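Local coordinates for P43 (Trichuris muris, PDB 6QIX), which is the major protein secreted by the whipworm, tethers to matrix and inhibits the function of the cytokine interleukin-13, at residues 50-55 against 93-98; 140-145 against 265-270; 250-255 against 260-265. All coordinates share one frame; numbering follows the deposited sequence. Where two conformers were deposited one is given.

Interaction 1: 50-55 against 93-98; sequences CGMHAH and YPLDGE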
ATOM      1  N   CYS A  50       8.905 -16.820 -12.841  1.00 40.15           N
ATOM      2  CA  CYS A  50      10.272 -16.740 -12.336  1.00 44.34           C
ATOM      3  C   CYS A  50      10.841 -18.102 -11.964  1.00 45.27           C
ATOM      4  O   CYS A  50      11.946 -18.173 -11.416  1.00 45.69           O
ATOM      5  CB  CYS A  50      10.336 -15.814 -11.110  1.00 45.69           C
ATOM      6  SG  CYS A  50      10.075 -14.045 -11.502  1.00 46.47           S
ATOM      7  N   GLY A  51      10.103 -19.176 -12.209  1.00 46.84           N
ATOM      8  CA  GLY A  51      10.595 -20.501 -11.885  1.00 49.20           C
ATOM      9  C   GLY A  51      10.577 -20.811 -10.406  1.00 53.28           C
ATOM     10  O   GLY A  51      11.500 -21.463  -9.908  1.00 54.19           O
ATOM     11  N   MET A  52       9.544 -20.371  -9.692  1.00 54.02           N
ATOM     12  CA  MET A  52       9.466 -20.547  -8.252  1.00 55.45           C
ATOM     13  C   MET A  52       8.074 -21.004  -7.864  1.00 57.06           C
ATOM     14  O   MET A  52       7.080 -20.599  -8.475  1.00 56.57           O
ATOM     15  CB  MET A  52       9.793 -19.249  -7.526  1.00 57.73           C
ATOM     16  CG  MET A  52      10.923 -18.502  -8.169  1.00 62.74           C
ATOM     17  SD  MET A  52      11.221 -16.943  -7.350  1.00 68.22           S
ATOM     18  CE  MET A  52      12.267 -17.467  -6.001  1.00 66.32           C
ATOM     19  N   HIS A  53       8.013 -21.850  -6.838  1.00 59.88           N
ATOM     20  CA  HIS A  53       6.739 -22.235  -6.249  1.00 64.40           C
ATOM     21  C   HIS A  53       6.035 -21.009  -5.677  1.00 62.45           C
ATOM     22  O   HIS A  53       6.671 -20.043  -5.238  1.00 63.02           O
ATOM     23  CB  HIS A  53       6.950 -23.281  -5.145  1.00 71.62           C
ATOM     24  CG  HIS A  53       6.958 -24.693  -5.639  1.00 80.34           C
ATOM     25  ND1 HIS A  53       6.486 -25.052  -6.884  1.00 84.25           N
ATOM     26  CD2 HIS A  53       7.387 -25.838  -5.055  1.00 85.27           C
ATOM     27  CE1 HIS A  53       6.625 -26.356  -7.046  1.00 85.53           C
ATOM     28  NE2 HIS A  53       7.170 -26.857  -5.950  1.00 87.07           N
ATOM     29  N   ALA A  54       4.704 -21.046  -5.700  1.00 60.34           N
ATOM     30  CA  ALA A  54       3.893 -19.957  -5.154  1.00 58.79           C
ATOM     31  C   ALA A  54       3.597 -20.320  -3.707  1.00 60.32           C
ATOM     32  O   ALA A  54       2.606 -20.982  -3.404  1.00 61.16           O
ATOM     33  CB  ALA A  54       2.616 -19.755  -5.961  1.00 55.95           C
ATOM     34  N   HIS A  55       4.465 -19.881  -2.798  1.00 63.06           N
ATOM     35  CA  HIS A  55       4.369 -20.302  -1.406  1.00 67.38           C
ATOM     36  C   HIS A  55       3.480 -19.409  -0.555  1.00 55.14           C
ATOM     37  O   HIS A  55       3.000 -19.857   0.490  1.00 51.83           O
ATOM     38  CB  HIS A  55       5.766 -20.357  -0.783  1.00 83.76           C
ATOM     39  CG  HIS A  55       6.625 -21.461  -1.323  1.00 98.83           C
ATOM     40  ND1 HIS A  55       6.245 -22.787  -1.289  1.00104.80           N
ATOM     41  CD2 HIS A  55       7.847 -21.435  -1.907  1.00104.69           C
ATOM     42  CE1 HIS A  55       7.195 -23.529  -1.830  1.00107.48           C
ATOM     43  NE2 HIS A  55       8.178 -22.733  -2.212  1.00107.55           N
ATOM     44  N   TYR A  93      19.693  -8.149  -5.793  1.00 40.46           N
ATOM     45  CA  TYR A  93      18.364  -8.733  -5.804  1.00 39.15           C
ATOM     46  C   TYR A  93      18.308  -9.845  -6.850  1.00 37.11           C
ATOM     47  O   TYR A  93      18.818  -9.676  -7.959  1.00 36.84           O
ATOM     48  CB  TYR A  93      17.340  -7.640  -6.129  1.00 37.03           C
ATOM     49  CG  TYR A  93      15.915  -8.034  -5.977  1.00 32.59           C
ATOM     50  CD1 TYR A  93      15.364  -8.217  -4.721  1.00 31.02           C
ATOM     51  CD2 TYR A  93      15.101  -8.224  -7.099  1.00 30.94           C
ATOM     52  CE1 TYR A  93      14.046  -8.587  -4.579  1.00 30.56           C
ATOM     53  CE2 TYR A  93      13.778  -8.582  -6.958  1.00 29.70           C
ATOM     54  CZ  TYR A  93      13.254  -8.757  -5.702  1.00 31.05           C
ATOM     55  OH  TYR A  93      11.943  -9.128  -5.559  1.00 31.95           O
ATOM     56  N   PRO A  94      17.695 -10.987  -6.537  1.00 37.13           N
ATOM     57  CA  PRO A  94      17.830 -12.150  -7.428  1.00 39.29           C
ATOM     58  C   PRO A  94      16.965 -12.131  -8.678  1.00 39.24           C
ATOM     59  O   PRO A  94      17.256 -12.897  -9.607  1.00 41.75           O
ATOM     60  CB  PRO A  94      17.432 -13.334  -6.530  1.00 39.96           C
ATOM     61  CG  PRO A  94      16.542 -12.739  -5.488  1.00 39.14           C
ATOM     62  CD  PRO A  94      17.070 -11.343  -5.250  1.00 38.30           C
ATOM     63  N   LEU A  95      15.936 -11.293  -8.753  1.00 38.56           N
ATOM     64  CA  LEU A  95      14.965 -11.378  -9.829  1.00 37.99           C
ATOM     65  C   LEU A  95      14.869 -10.071 -10.606  1.00 38.89           C
ATOM     66  O   LEU A  95      15.161  -8.983 -10.098  1.00 39.27           O
ATOM     67  CB  LEU A  95      13.569 -11.740  -9.285  1.00 37.74           C
ATOM     68  CG  LEU A  95      13.516 -13.049  -8.498  1.00 39.21           C
ATOM     69  CD1 LEU A  95      12.082 -13.280  -8.003  1.00 40.19           C
ATOM     70  CD2 LEU A  95      14.021 -14.229  -9.349  1.00 40.47           C
ATOM     71  N   ASP A  96      14.377 -10.185 -11.838  1.00 36.65           N
ATOM     72  CA  ASP A  96      14.165  -9.013 -12.679  1.00 36.76           C
ATOM     73  C   ASP A  96      13.044  -9.295 -13.674  1.00 36.33           C
ATOM     74  O   ASP A  96      13.046 -10.337 -14.345  1.00 38.47           O
ATOM     75  CB  ASP A  96      15.460  -8.625 -13.409  1.00 36.87           C
ATOM     76  CG  ASP A  96      15.354  -7.275 -14.078  1.00 38.01           C
ATOM     77  OD1 ASP A  96      15.007  -6.306 -13.376  1.00 37.49           O
ATOM     78  OD2 ASP A  96      15.567  -7.191 -15.311  1.00 40.25           O
ATOM     79  N   GLY A  97      12.088  -8.367 -13.757  1.00 34.31           N
ATOM     80  CA  GLY A  97      10.898  -8.580 -14.558  1.00 32.86           C
ATOM     81  C   GLY A  97      10.655  -7.577 -15.672  1.00 33.07           C
ATOM     82  O   GLY A  97      11.220  -6.479 -15.687  1.00 33.40           O
ATOM     83  N   GLU A  98       9.812  -7.968 -16.623  1.00 32.61           N
ATOM     84  CA  GLU A  98       9.365  -7.097 -17.702  1.00 33.45           C
ATOM     85  C   GLU A  98       7.868  -7.289 -17.897  1.00 32.29           C
ATOM     86  O   GLU A  98       7.366  -8.414 -17.786  1.00 30.31           O
ATOM     87  CB  GLU A  98      10.102  -7.415 -18.996  1.00 36.29           C
ATOM     88  CG  GLU A  98      10.667  -6.209 -19.675  1.00 41.51           C
ATOM     89  CD  GLU A  98      11.682  -6.568 -20.721  1.00 45.55           C
ATOM     90  OE1 GLU A  98      11.469  -7.595 -21.405  1.00 47.57           O
ATOM     91  OE2 GLU A  98      12.688  -5.825 -20.847  1.00 48.80           O
TER
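One methyl of Leu-95 carries this contact: its CD1 reaches across to two sulfurs of the 50-55 segment, that of Met-52 and that of Cys-50. The Met-52 SD lies 3.8 Å from Leu-95 CD1, and the Cys-50 SG stands 4.1 Å from the same methyl. The sulfurs themselves, Met-52 SD and Cys-50 SG, are 5.2 Å apart, so CD1 sits at the corner between them and meets each from a different direction. Leu-95 gets there because CD1 continues the line from CA through CB and CG (chi2 179°), which puts it about as far from its own backbone as the branch allows; CD2 lies farther from both sulfurs. Met-52 extends as far as SD and then turns at chi3 (84°), so it is the thioether sulfur, not the terminal methyl, that comes closest to the leucine. No hydrogen bond crosses between the segments. The contact is purely apolar and small, 132 Å² of buried surface in all, nearly half of it on Leu-95. The backbones keep their distance, with Cys-50 CA and Leu-95 CA 7.6 Å apart.

The sulfur of Cys-50 is held in place by a disulfide to Cys-83 on strand 79-85. Just beyond it, Gly-51 takes a positive phi and closes helix 39-49 with a Schellman motif. The contact thus packs the chain leaving that helix against the start of strand 95-101, beside strand 79-85, whose Arg-85 touches both Met-52 and Leu-95 and also bonds to the Cys-50 carbonyl.

Interaction 2: 140-145 against 265-270; sequences YVRLGY and GKKSCG. With ACT (acetate ion), chain D.
Arg-142 bridges to Lys-266 across a wide gap: the axes of helix 140-145 and strand 265-268 come no nearer than 12.3 Å and run at 141° to each other, and even the closest CA pair, Arg-142 with Lys-267, is 10.1 Å apart. A fully stretched arginine spans the distance. Its CG is opposite the backbone N (chi1 -178°) and the chain stays extended out to NE, so the guanidinium is delivered directly to the strand. There both terminal nitrogens converge on one acceptor, the Lys-266 carbonyl oxygen, which lies at the guanidinium edge, near its plane. The Arg-142 NH1 to Lys-266 O distance of 2.4 Å is implausibly short, so its exact length is doubtful. The second bond, from Arg-142 NH2 to Lys-266 O at 2.7 Å, is weak, with an N-H...O angle of 128°. Around this fork, Arg-142 NH1 approaches the Lys-267 CB at 3.8 Å, and NH2 lies 4.0 Å from the Gly-265 CA.

The two lysines send their amines elsewhere: Lys-266 NZ bonds to the Gln-327 carbonyl, while Lys-267 makes a cation-pi contact with Trp-197, a residue that Arg-142 also touches. On the helix, Tyr-145 OH donates to the acetate OXT at 2.6 Å; that ion, probably from the crystallisation liquor, is held as well by Arg-56 and Tyr-43.

In the fold, the arginine links helix 139-151 to the second half of strand 262-268, which pairs with strand 246-252. Tyr-145 stacks on Phe-132 and meets Tyr-93 edge-to-face, placing the helix beside the start of strand 95-101.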
ATOM      1  N   TYR A 140      18.323  -3.502  -0.461  1.00 34.77           N
ATOM      2  CA  TYR A 140      18.320  -4.037  -1.827  1.00 35.70           C
ATOM      3  C   TYR A 140      17.098  -4.933  -2.083  1.00 33.07           C
ATOM      4  O   TYR A 140      16.608  -5.002  -3.228  1.00 32.04           O
ATOM      5  CB  TYR A 140      19.652  -4.767  -2.110  1.00 36.28           C
ATOM      6  CG  TYR A 140      19.748  -6.182  -1.593  1.00 37.83           C
ATOM      7  CD1 TYR A 140      19.426  -7.252  -2.411  1.00 38.76           C
ATOM      8  CD2 TYR A 140      20.164  -6.453  -0.284  1.00 37.71           C
ATOM      9  CE1 TYR A 140      19.508  -8.547  -1.954  1.00 39.70           C
ATOM     10  CE2 TYR A 140      20.241  -7.753   0.184  1.00 39.25           C
ATOM     11  CZ  TYR A 140      19.923  -8.798  -0.667  1.00 41.39           C
ATOM     12  OH  TYR A 140      19.997 -10.112  -0.242  1.00 43.29           O
ATOM     13  N   VAL A 141      16.574  -5.584  -1.034  1.00 30.02           N
ATOM     14  CA  VAL A 141      15.351  -6.380  -1.138  1.00 29.46           C
ATOM     15  C   VAL A 141      14.140  -5.475  -1.337  1.00 27.92           C
ATOM     16  O   VAL A 141      13.289  -5.684  -2.231  1.00 27.83           O
ATOM     17  CB  VAL A 141      15.198  -7.240   0.129  1.00 28.17           C
ATOM     18  CG1 VAL A 141      13.877  -7.970   0.132  1.00 26.04           C
ATOM     19  CG2 VAL A 141      16.375  -8.235   0.227  1.00 28.41           C
ATOM     20  N   ARG A 142      14.045  -4.444  -0.500  1.00 27.75           N
ATOM     21  CA  ARG A 142      12.953  -3.490  -0.619  1.00 27.84           C
ATOM     22  C   ARG A 142      12.914  -2.905  -2.017  1.00 26.15           C
ATOM     23  O   ARG A 142      11.838  -2.821  -2.632  1.00 26.71           O
ATOM     24  CB  ARG A 142      13.113  -2.404   0.443  1.00 27.83           C
ATOM     25  CG  ARG A 142      12.051  -1.403   0.454  1.00 31.45           C
ATOM     26  CD  ARG A 142      12.225  -0.398   1.616  1.00 34.22           C
ATOM     27  NE  ARG A 142      11.124   0.524   1.428  1.00 35.06           N
ATOM     28  CZ  ARG A 142      10.448   1.091   2.397  1.00 32.45           C
ATOM     29  NH1 ARG A 142      10.798   0.834   3.677  1.00 33.49           N
ATOM     30  NH2 ARG A 142       9.446   1.916   2.071  1.00 34.17           N
ATOM     31  N   LEU A 143      14.080  -2.547  -2.564  1.00 25.45           N
ATOM     32  CA  LEU A 143      14.094  -1.897  -3.861  1.00 29.53           C
ATOM     33  C   LEU A 143      13.762  -2.880  -4.971  1.00 29.54           C
ATOM     34  O   LEU A 143      13.095  -2.500  -5.942  1.00 29.52           O
ATOM     35  CB  LEU A 143      15.452  -1.245  -4.131  1.00 37.56           C
ATOM     36  CG  LEU A 143      15.790  -0.135  -3.126  1.00 45.06           C
ATOM     37  CD1 LEU A 143      17.168   0.447  -3.416  1.00 47.67           C
ATOM     38  CD2 LEU A 143      14.741   0.962  -3.123  1.00 45.29           C
ATOM     39  N   GLY A 144      14.185  -4.141  -4.829  1.00 29.02           N
ATOM     40  CA  GLY A 144      13.866  -5.140  -5.834  1.00 27.96           C
ATOM     41  C   GLY A 144      12.377  -5.435  -5.904  1.00 27.29           C
ATOM     42  O   GLY A 144      11.795  -5.517  -7.001  1.00 27.55           O
ATOM     43  N   TYR A 145      11.727  -5.596  -4.737  1.00 25.22           N
ATOM     44  CA  TYR A 145      10.277  -5.813  -4.760  1.00 24.97           C
ATOM     45  C   TYR A 145       9.531  -4.566  -5.219  1.00 25.34           C
ATOM     46  O   TYR A 145       8.463  -4.672  -5.856  1.00 23.25           O
ATOM     47  CB  TYR A 145       9.777  -6.238  -3.379  1.00 23.20           C
ATOM     48  CG  TYR A 145       9.942  -7.699  -3.102  1.00 25.78           C
ATOM     49  CD1 TYR A 145       9.041  -8.623  -3.605  1.00 25.40           C
ATOM     50  CD2 TYR A 145      10.986  -8.169  -2.305  1.00 23.96           C
ATOM     51  CE1 TYR A 145       9.183  -9.978  -3.353  1.00 26.79           C
ATOM     52  CE2 TYR A 145      11.134  -9.546  -2.054  1.00 25.08           C
ATOM     53  CZ  TYR A 145      10.228 -10.432  -2.578  1.00 27.45           C
ATOM     54  OH  TYR A 145      10.368 -11.785  -2.301  1.00 32.85           O
ATOM     55  N   GLY A 265       7.564   6.949   1.333  1.00 18.62           N
ATOM     56  CA  GLY A 265       7.882   5.584   1.702  1.00 19.03           C
ATOM     57  C   GLY A 265       7.946   5.485   3.208  1.00 17.18           C
ATOM     58  O   GLY A 265       8.131   6.490   3.894  1.00 14.74           O
ATOM     59  N   LYS A 266       7.736   4.276   3.730  1.00 15.69           N
ATOM     60  CA  LYS A 266       7.727   4.040   5.165  1.00 13.75           C
ATOM     61  C   LYS A 266       8.685   2.926   5.533  1.00 12.23           C
ATOM     62  O   LYS A 266       8.973   2.028   4.744  1.00 13.69           O
ATOM     63  CB  LYS A 266       6.295   3.736   5.586  1.00 23.60           C
ATOM     64  CG  LYS A 266       6.066   2.984   6.731  1.00 24.38           C
ATOM     65  CD  LYS A 266       4.597   2.534   6.870  1.00 17.59           C
ATOM     66  CE  LYS A 266       4.379   2.297   8.394  1.00 13.90           C
ATOM     67  NZ  LYS A 266       2.985   2.039   8.685  1.00 16.85           N
ATOM     68  N   LYS A 267       9.182   3.014   6.766  1.00 12.25           N
ATOM     69  CA  LYS A 267      10.006   1.965   7.338  1.00 13.48           C
ATOM     70  C   LYS A 267       9.683   1.883   8.823  1.00 13.26           C
ATOM     71  O   LYS A 267       9.939   2.838   9.571  1.00 15.25           O
ATOM     72  CB  LYS A 267      11.499   2.258   7.086  1.00 14.15           C
ATOM     73  CG  LYS A 267      12.459   1.192   7.644  1.00 15.45           C
ATOM     74  CD  LYS A 267      13.886   1.389   7.078  1.00 20.27           C
ATOM     75  CE  LYS A 267      14.837   0.454   7.698  1.00 25.09           C
ATOM     76  NZ  LYS A 267      15.492   1.052   8.861  1.00 31.43           N
ATOM     77  N   SER A 268       9.164   0.721   9.262  1.00 12.89           N
ATOM     78  CA  SER A 268       8.787   0.557  10.662  1.00 13.73           C
ATOM     79  C   SER A 268      10.019   0.582  11.563  1.00 11.93           C
ATOM     80  O   SER A 268      11.136   0.264  11.144  1.00 12.95           O
ATOM     81  CB  SER A 268       8.071  -0.774  10.893  1.00 19.15           C
ATOM     82  OG  SER A 268       6.974  -0.835  10.032  1.00 26.15           O
ATOM     83  N   CYS A 269       9.797   0.945  12.814  1.00 11.20           N
ATOM     84  CA  CYS A 269      10.883   0.962  13.788  1.00 13.13           C
ATOM     85  C   CYS A 269      10.789  -0.239  14.697  1.00 14.00           C
ATOM     86  O   CYS A 269       9.711  -0.533  15.220  1.00 15.52           O
ATOM     87  CB  CYS A 269      10.851   2.235  14.620  1.00 15.16           C
ATOM     88  SG  CYS A 269      11.220   3.696  13.560  1.00 15.27           S
ATOM     89  N   GLY A 270      11.918  -0.897  14.911  1.00 13.45           N
ATOM     90  CA  GLY A 270      12.008  -2.003  15.863  1.00 14.57           C
ATOM     91  C   GLY A 270      13.036  -1.807  16.951  1.00 15.20           C
ATOM     92  O   GLY A 270      13.424  -0.669  17.288  1.00 15.32           O
TER
HETATM   93  C   ACT D 402       7.689 -14.152  -3.666  1.00 40.38           C
HETATM   94  O   ACT D 402       6.728 -14.859  -3.315  1.00 38.43           O
HETATM   95  OXT ACT D 402       8.385 -13.369  -2.971  1.00 42.97           O
HETATM   96  CH3 ACT D 402       8.014 -14.226  -5.174  1.00 44.12           C

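Interaction 3: 250-255 against 260-265; sequences CMKRDK and FPLKLG
Met-251 and Lys-263 form the hydrogen-bonded antiparallel pair at the centre of this contact, joined by two nearly straight backbone bonds: Met-251 N to Lys-263 O at 3.0 Å and Lys-263 N to Met-251 O at 2.9 Å. A third, Arg-253 N to Pro-261 O at 2.8 Å, carries the pairing beyond the regular strands. The non-hydrogen-bonded pairs, Cys-250 with Leu-264 and Lys-252 with Leu-262, lie on either side of Met-251 and Lys-263.

The side-chain bonds come from Arg-253, whose NE and NH2 both grip the Phe-260 carbonyl oxygen side-on, each at 3.0 Å. They approach from the same face of that carbonyl plane, NE standing 40° out of it.

Apolar packing falls on the opposite face of the sheet from Met-251 and Lys-263. Leu-262 CD1 lies 4.0 Å from the Cys-250 CB, and Leu-264 CD2 sits near the Cys-250 SG. Nearer the turn, the Lys-255 CG rests against the Pro-261 ring.

Cys-250 is disulfide-bonded to Cys-216, tying this strand to the end of helix 205-216, while Met-324 of helix 315-325 packs on Leu-262 and Leu-264. The whole is a two-stranded antiparallel beta hairpin.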
ATOM      1  N   CYS A 250      10.677  10.931   1.685  1.00 16.55           N
ATOM      2  CA  CYS A 250       9.868  11.766   0.792  1.00 20.06           C
ATOM      3  C   CYS A 250      10.562  11.870  -0.547  1.00 18.58           C
ATOM      4  O   CYS A 250      11.780  12.044  -0.583  1.00 18.92           O
ATOM      5  CB  CYS A 250       9.733  13.246   1.283  1.00 24.18           C
ATOM      6  SG  CYS A 250       9.673  13.525   2.995  1.00 28.83           S
ATOM      7  N   MET A 251       9.767  11.868  -1.630  1.00 16.57           N
ATOM      8  CA  MET A 251      10.200  12.340  -2.942  1.00 19.58           C
ATOM      9  C   MET A 251       9.174  13.347  -3.420  1.00 19.27           C
ATOM     10  O   MET A 251       7.973  13.055  -3.421  1.00 18.12           O
ATOM     11  CB  MET A 251      10.325  11.191  -3.915  1.00 27.59           C
ATOM     12  CG  MET A 251      11.632  10.449  -3.770  1.00 40.45           C
ATOM     13  SD  MET A 251      11.644   9.140  -4.973  1.00 51.06           S
ATOM     14  CE  MET A 251      11.510  10.065  -6.486  1.00 42.29           C
ATOM     15  N   LYS A 252       9.646  14.512  -3.859  0.65 18.81           N
ATOM     16  CA  LYS A 252       8.765  15.631  -4.170  0.65 21.11           C
ATOM     17  C   LYS A 252       9.050  16.167  -5.562  0.65 22.61           C
ATOM     18  O   LYS A 252      10.208  16.230  -5.992  0.65 21.51           O
ATOM     19  CB  LYS A 252       8.926  16.760  -3.129  0.65 20.70           C
ATOM     20  CG  LYS A 252       7.963  17.937  -3.354  0.65 25.99           C
ATOM     21  CD  LYS A 252       8.078  18.997  -2.225  0.65 27.18           C
ATOM     22  CE  LYS A 252       7.841  20.414  -2.756  0.65 30.36           C
ATOM     23  NZ  LYS A 252       7.048  21.248  -1.787  0.65 32.40           N
ATOM     24  N   ARG A 253       7.980  16.564  -6.251  1.00 21.33           N
ATOM     25  CA  ARG A 253       8.090  17.226  -7.544  1.00 20.85           C
ATOM     26  C   ARG A 253       7.121  18.399  -7.568  1.00 22.23           C
ATOM     27  O   ARG A 253       6.199  18.506  -6.750  1.00 23.26           O
ATOM     28  CB  ARG A 253       7.829  16.236  -8.685  1.00 21.94           C
ATOM     29  CG  ARG A 253       6.419  15.702  -8.689  1.00 20.84           C
ATOM     30  CD  ARG A 253       6.254  14.637  -9.770  1.00 19.98           C
ATOM     31  NE  ARG A 253       4.944  13.991  -9.664  1.00 19.66           N
ATOM     32  CZ  ARG A 253       4.570  12.903 -10.317  1.00 18.47           C
ATOM     33  NH1 ARG A 253       5.415  12.310 -11.176  1.00 20.43           N
ATOM     34  NH2 ARG A 253       3.348  12.427 -10.117  1.00 17.86           N
ATOM     35  N   ASP A 254       7.351  19.323  -8.517  1.00 24.68           N
ATOM     36  CA  ASP A 254       6.492  20.492  -8.606  1.00 27.49           C
ATOM     37  C   ASP A 254       5.059  20.111  -8.976  1.00 27.10           C
ATOM     38  O   ASP A 254       4.805  19.099  -9.630  1.00 26.86           O
ATOM     39  CB  ASP A 254       7.024  21.463  -9.673  1.00 31.18           C
ATOM     40  CG  ASP A 254       8.078  22.398  -9.147  1.00 38.84           C
ATOM     41  OD1 ASP A 254       8.378  22.331  -7.919  1.00 42.59           O
ATOM     42  OD2 ASP A 254       8.590  23.213  -9.979  1.00 41.15           O
ATOM     43  N   LYS A 255       4.115  20.968  -8.602  1.00 28.95           N
ATOM     44  CA  LYS A 255       2.726  20.697  -8.932  1.00 32.76           C
ATOM     45  C   LYS A 255       2.528  20.839 -10.429  1.00 29.82           C
ATOM     46  O   LYS A 255       3.244  21.585 -11.114  1.00 30.62           O
ATOM     47  CB  LYS A 255       1.784  21.638  -8.178  1.00 40.91           C
ATOM     48  CG  LYS A 255       1.594  21.235  -6.694  1.00 48.52           C
ATOM     49  CD  LYS A 255       0.574  22.114  -5.966  1.00 55.45           C
ATOM     50  CE  LYS A 255       1.201  22.783  -4.741  1.00 60.25           C
ATOM     51  NZ  LYS A 255       2.444  23.569  -5.076  1.00 62.22           N
ATOM     52  N   PHE A 260       0.424  14.150  -8.947  1.00 15.92           N
ATOM     53  CA  PHE A 260       0.458  14.432  -7.525  1.00 15.49           C
ATOM     54  C   PHE A 260       1.905  14.698  -7.125  1.00 14.96           C
ATOM     55  O   PHE A 260       2.789  13.963  -7.547  1.00 17.60           O
ATOM     56  CB  PHE A 260      -0.085  13.227  -6.723  1.00 15.06           C
ATOM     57  CG  PHE A 260      -0.379  13.539  -5.303  1.00 13.89           C
ATOM     58  CD1 PHE A 260      -1.545  14.199  -4.963  1.00 15.79           C
ATOM     59  CD2 PHE A 260       0.509  13.151  -4.302  1.00 14.76           C
ATOM     60  CE1 PHE A 260      -1.836  14.466  -3.652  1.00 17.19           C
ATOM     61  CE2 PHE A 260       0.254  13.461  -2.985  1.00 15.46           C
ATOM     62  CZ  PHE A 260      -0.933  14.099  -2.658  1.00 16.60           C
ATOM     63  N   PRO A 261       2.165  15.686  -6.271  1.00 17.35           N
ATOM     64  CA  PRO A 261       3.551  16.136  -6.060  1.00 18.47           C
ATOM     65  C   PRO A 261       4.399  15.367  -5.052  1.00 17.94           C
ATOM     66  O   PRO A 261       5.632  15.524  -5.074  1.00 20.26           O
ATOM     67  CB  PRO A 261       3.372  17.574  -5.558  1.00 17.73           C
ATOM     68  CG  PRO A 261       2.048  17.513  -4.850  1.00 19.86           C
ATOM     69  CD  PRO A 261       1.192  16.626  -5.683  1.00 19.62           C
ATOM     70  N   LEU A 262       3.815  14.585  -4.144  1.00 15.38           N
ATOM     71  CA  LEU A 262       4.588  13.978  -3.054  1.00 13.03           C
ATOM     72  C   LEU A 262       4.340  12.482  -2.981  1.00 13.72           C
ATOM     73  O   LEU A 262       3.189  12.038  -2.925  1.00 15.35           O
ATOM     74  CB  LEU A 262       4.215  14.601  -1.729  1.00 14.38           C
ATOM     75  CG  LEU A 262       5.048  14.165  -0.535  1.00 19.11           C
ATOM     76  CD1 LEU A 262       6.492  14.643  -0.694  1.00 20.70           C
ATOM     77  CD2 LEU A 262       4.387  14.723   0.700  1.00 20.89           C
ATOM     78  N   LYS A 263       5.415  11.721  -2.954  1.00 14.53           N
ATOM     79  CA  LYS A 263       5.403  10.277  -2.803  1.00 19.95           C
ATOM     80  C   LYS A 263       6.109   9.965  -1.486  1.00 18.06           C
ATOM     81  O   LYS A 263       7.143  10.587  -1.190  1.00 17.77           O
ATOM     82  CB  LYS A 263       6.151   9.654  -3.973  1.00 27.73           C
ATOM     83  CG  LYS A 263       5.720   8.302  -4.375  1.00 36.99           C
ATOM     84  CD  LYS A 263       6.925   7.531  -4.942  1.00 46.15           C
ATOM     85  CE  LYS A 263       7.368   8.103  -6.290  1.00 50.07           C
ATOM     86  NZ  LYS A 263       7.422   7.049  -7.376  1.00 53.75           N
ATOM     87  N   LEU A 264       5.530   9.068  -0.680  1.00 15.35           N
ATOM     88  CA  LEU A 264       6.095   8.751   0.633  1.00 17.25           C
ATOM     89  C   LEU A 264       6.400   7.262   0.744  1.00 20.85           C
ATOM     90  O   LEU A 264       5.575   6.415   0.342  1.00 26.32           O
ATOM     91  CB  LEU A 264       5.151   9.086   1.764  1.00 21.70           C
ATOM     92  CG  LEU A 264       4.831  10.451   2.324  1.00 31.25           C
ATOM     93  CD1 LEU A 264       4.133  10.263   3.704  1.00 32.67           C
ATOM     94  CD2 LEU A 264       6.060  11.299   2.383  1.00 36.55           C
ATOM     95  N   GLY A 265       7.564   6.949   1.333  1.00 18.62           N
ATOM     96  CA  GLY A 265       7.882   5.584   1.702  1.00 19.03           C
ATOM     97  C   GLY A 265       7.946   5.485   3.208  1.00 17.18           C
ATOM     98  O   GLY A 265       8.131   6.490   3.894  1.00 14.74           O
TER

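In the fold
Interaction 3 zips up the hairpin of strands 246-252 and 262-268, and interaction 2 uses the continuation of its second strand: the two share Gly-265, with centres 18 Å apart. Interaction 2 then reaches across to helix 139-151, which touches interaction 1 through Tyr-93. That ring packs on the helix, its CZ 3.4 Å from the Gly-144 C and its OH 3.5 Å from the Tyr-145 CG. Interactions 1 and 3 do not meet; their nearest atoms are about 16 Å apart and their centres about 30 Å. The acetate, probably from the crystallisation liquor, touches Tyr-145 and is about 5 Å from the Met-52 side chain.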